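Local coordinates for salivary protein FS50 (Xenopsylla cheopis, PDB 5K6D) that inhibits the host voltage-gated sodium channel Nav1.5 as a small, disulfide-bonded toxin of flea saliva, at residues Asp36-Gln39 and Lys40-Gly43; Lys67-Lys70 and Glu71-Tyr74. All blocks are in the same frame, centred on the assembly; numbering follows the deposited sequence. Where two conformers were deposited one is given.

Contact 1 (Asp36-Gln39 and Lys40-Gly43)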
# COMPACT_ATOMS: atom_id res chain seq x y z
N ASP A 36 9.76 2.38 13.25
CA ASP A 36 10.88 1.96 12.40
C ASP A 36 11.37 3.12 11.53
O ASP A 36 10.65 4.09 11.31
CB ASP A 36 10.49 0.78 11.51
CG ASP A 36 10.36 -0.53 12.27
OD1 ASP A 36 10.81 -0.60 13.44
OD2 ASP A 36 9.81 -1.49 11.69
N SER A 37 12.60 3.00 11.04
CA SER A 37 13.19 4.03 10.20
C SER A 37 12.39 4.20 8.91
O SER A 37 11.67 3.28 8.48
CB SER A 37 14.63 3.68 9.85
OG SER A 37 14.66 2.67 8.85
N ASP A 38 12.50 5.37 8.29
CA ASP A 38 11.81 5.59 7.03
C ASP A 38 12.29 4.60 5.97
O ASP A 38 11.49 4.16 5.14
CB ASP A 38 12.01 7.02 6.55
CG ASP A 38 11.15 8.02 7.30
OD1 ASP A 38 10.07 7.63 7.80
OD2 ASP A 38 11.54 9.20 7.38
N GLN A 39 13.57 4.23 5.99
CA GLN A 39 14.07 3.25 5.03
C GLN A 39 13.44 1.89 5.25
O GLN A 39 13.04 1.23 4.29
CB GLN A 39 15.59 3.15 5.11
CG GLN A 39 16.30 4.23 4.30
CD GLN A 39 16.22 3.96 2.81
OE1 GLN A 39 16.77 2.98 2.32
NE2 GLN A 39 15.53 4.84 2.09
N LYS A 40 13.34 1.45 6.50
CA LYS A 40 12.73 0.16 6.78
C LYS A 40 11.24 0.17 6.41
O LYS A 40 10.73 -0.78 5.81
CB LYS A 40 12.92 -0.24 8.24
CG LYS A 40 12.28 -1.59 8.57
CD LYS A 40 12.67 -2.12 9.94
CE LYS A 40 14.12 -2.55 9.97
NZ LYS A 40 14.41 -3.35 11.20
N LYS A 41 10.55 1.25 6.76
CA LYS A 41 9.15 1.40 6.37
C LYS A 41 9.00 1.37 4.84
O LYS A 41 8.05 0.79 4.32
CB LYS A 41 8.56 2.70 6.91
CG LYS A 41 8.36 2.73 8.41
CD LYS A 41 7.90 4.10 8.86
CE LYS A 41 7.52 4.10 10.33
NZ LYS A 41 6.81 5.36 10.70
N ALA A 42 9.93 2.01 4.14
CA ALA A 42 9.89 2.02 2.68
C ALA A 42 9.99 0.61 2.12
O ALA A 42 9.32 0.27 1.14
CB ALA A 42 11.00 2.89 2.11
N GLY A 43 10.82 -0.22 2.75
CA GLY A 43 10.96 -1.60 2.32
C GLY A 43 9.71 -2.41 2.60
O GLY A 43 9.25 -3.19 1.76
O HOH W 1 10.08 6.55 10.60
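Ser37 OG accepts the backbone N-H of Lys40 at 3.0 Å and 164°, which makes Ser37 the N-cap of the helix. A short hydroxyl suits this place: with chi1 at 77° it sits between the residue's own N and carbonyl carbon and reaches an amide of the first helical turn, where the helix leaves N-H groups to be capped. The first i to i+4 bond follows at once, Lys41 N to Ser37 O at 2.9 Å and nearly straight. In the conformer given, Lys40 passes obliquely across Asp36, its CD 3.4 Å from Asp36 OD2, then bends at chi3 (-70°) and carries NZ away. Asp36 OD2 forms a salt bridge with Lys44. Lys41 runs back past the cap, extended beyond CG, and lays its methylenes along the backbone, with CE 3.3 Å from Asp36 O. Its NZ donates to the carbonyls of Cys32 and Gly34. Between these groups a water donates to Asp36 O and Asp38 OD1, with only a weak link to Lys41 NZ. Acidic Asp36 and Asp38 near a helix N-terminus would probably be stabilised by its dipole. This first turn of helix 38-51 lies at the surface, where the loop after strand 26-28 enters the helix.

Contact 2 (Lys67-Lys70 and Glu71-Tyr74)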
# COMPACT_ATOMS: atom_id res chain seq x y z
N LYS A 67 -0.75 11.06 -1.53
CA LYS A 67 -0.25 10.17 -0.49
C LYS A 67 -0.33 10.90 0.86
O LYS A 67 0.69 11.22 1.46
CB LYS A 67 1.20 9.74 -0.79
CG LYS A 67 1.39 9.13 -2.18
CD LYS A 67 2.79 8.56 -2.36
CE LYS A 67 3.85 9.54 -1.91
NZ LYS A 67 4.35 10.36 -3.05
N PRO A 68 -1.56 11.16 1.33
CA PRO A 68 -1.75 12.13 2.42
C PRO A 68 -1.36 11.65 3.82
O PRO A 68 -1.00 12.48 4.65
CB PRO A 68 -3.25 12.43 2.37
CG PRO A 68 -3.85 11.21 1.77
CD PRO A 68 -2.85 10.74 0.75
N ASN A 69 -1.45 10.35 4.09
CA ASN A 69 -1.29 9.84 5.44
C ASN A 69 0.05 9.13 5.62
O ASN A 69 0.30 8.11 4.99
CB ASN A 69 -2.44 8.88 5.76
CG ASN A 69 -2.50 8.48 7.22
OD1 ASN A 69 -1.49 8.47 7.92
ND2 ASN A 69 -3.70 8.15 7.69
N LYS A 70 0.90 9.65 6.50
CA LYS A 70 2.24 9.10 6.70
C LYS A 70 2.23 7.67 7.23
O LYS A 70 3.24 6.96 7.11
CB LYS A 70 3.04 10.00 7.64
CG LYS A 70 2.55 10.02 9.07
CD LYS A 70 3.33 11.03 9.90
CE LYS A 70 2.63 11.34 11.21
NZ LYS A 70 2.69 10.20 12.18
N GLU A 71 1.13 7.24 7.82
CA GLU A 71 1.03 5.87 8.33
C GLU A 71 0.62 4.88 7.24
O GLU A 71 0.71 3.67 7.44
CB GLU A 71 0.04 5.79 9.49
CG GLU A 71 0.44 6.63 10.69
CD GLU A 71 -0.40 6.35 11.92
OE1 GLU A 71 -1.56 5.90 11.77
OE2 GLU A 71 0.09 6.57 13.04
N ASP A 72 0.17 5.40 6.11
CA ASP A 72 -0.30 4.56 5.03
C ASP A 72 0.76 4.39 3.95
O ASP A 72 1.66 5.21 3.79
CB ASP A 72 -1.59 5.11 4.41
CG ASP A 72 -2.78 5.03 5.36
OD1 ASP A 72 -2.71 4.32 6.38
OD2 ASP A 72 -3.80 5.69 5.06
N CYS A 73 0.61 3.29 3.22
CA CYS A 73 1.47 2.91 2.12
C CYS A 73 0.64 3.02 0.85
O CYS A 73 -0.51 2.59 0.84
CB CYS A 73 1.98 1.49 2.36
SG CYS A 73 2.74 0.62 0.99
N TYR A 74 1.20 3.60 -0.21
CA TYR A 74 0.45 3.86 -1.44
C TYR A 74 1.09 3.10 -2.58
O TYR A 74 2.23 3.37 -2.97
CB TYR A 74 0.39 5.37 -1.71
CG TYR A 74 -0.33 6.10 -0.60
CD1 TYR A 74 0.36 6.54 0.53
CD2 TYR A 74 -1.70 6.32 -0.65
CE1 TYR A 74 -0.30 7.18 1.56
CE2 TYR A 74 -2.37 6.97 0.37
CZ TYR A 74 -1.66 7.40 1.47
OH TYR A 74 -2.30 8.06 2.50
O HOH W 2 -3.83 6.92 10.37
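Lys67 lies over one face of the Tyr74 ring, and the contact is CH-pi, made by the backbone CA: Lys67 CA stands 3.6 Å from the ring centroid, 12° off the normal, with CB beside it, nearest CD1 and CE1, and CG beyond the ring's rim. Pro68 adds its CD, 3.6 Å from Tyr74 CZ, in an oblique approach. A tyrosine suits the place because its flat ring packs under the loop while its hydroxyl reaches the backbone beyond: OH accepts from Asn69 N at 2.9 Å.

The other hydrogen bonds belong to the type I turn from Asn69 to Asp72. Asp72 N closes it on Asn69 O at 2.9 Å, approaching from above the carbonyl plane. Asn69, its CG anti to the backbone N (chi1 -170°), directs OD1 to Glu71 N at 2.9 Å and 159°, an Asx turn that a side-chain amide of this length can make. The other arm of the amide, ND2, donates to a water that in turn donates to Glu71 OE1. Asp72 OD1 accepts from the backbone N of Gly30.

The turn leads into strand 73-76, the middle of a three-stranded antiparallel sheet between 26-28 and 57-60, and Cys73 ties it to Cys45 of helix 38-51.

Overall arrangement
Contact 1 precedes contact 2 in the sequence, and their centres lie about 13 Å apart. They do not touch, although their nearest atoms are only about 5 Å from each other. Contact 1 begins helix 38-51; contact 2 forms the turn into strand 73-76, central in the three-stranded sheet. The Cys45-Cys73 disulfide joins that helix to that strand. The carbonyl of loop residue Cys32 accepts from Lys41 NZ, and its backbone is also hydrogen-bonded to that of Glu71. In a chain of 78 residues, in which more than half of the residues lie outside helix and strand, such local caps and turns, together with the four disulfides, are likely to contribute to holding the shape of this secreted toxin.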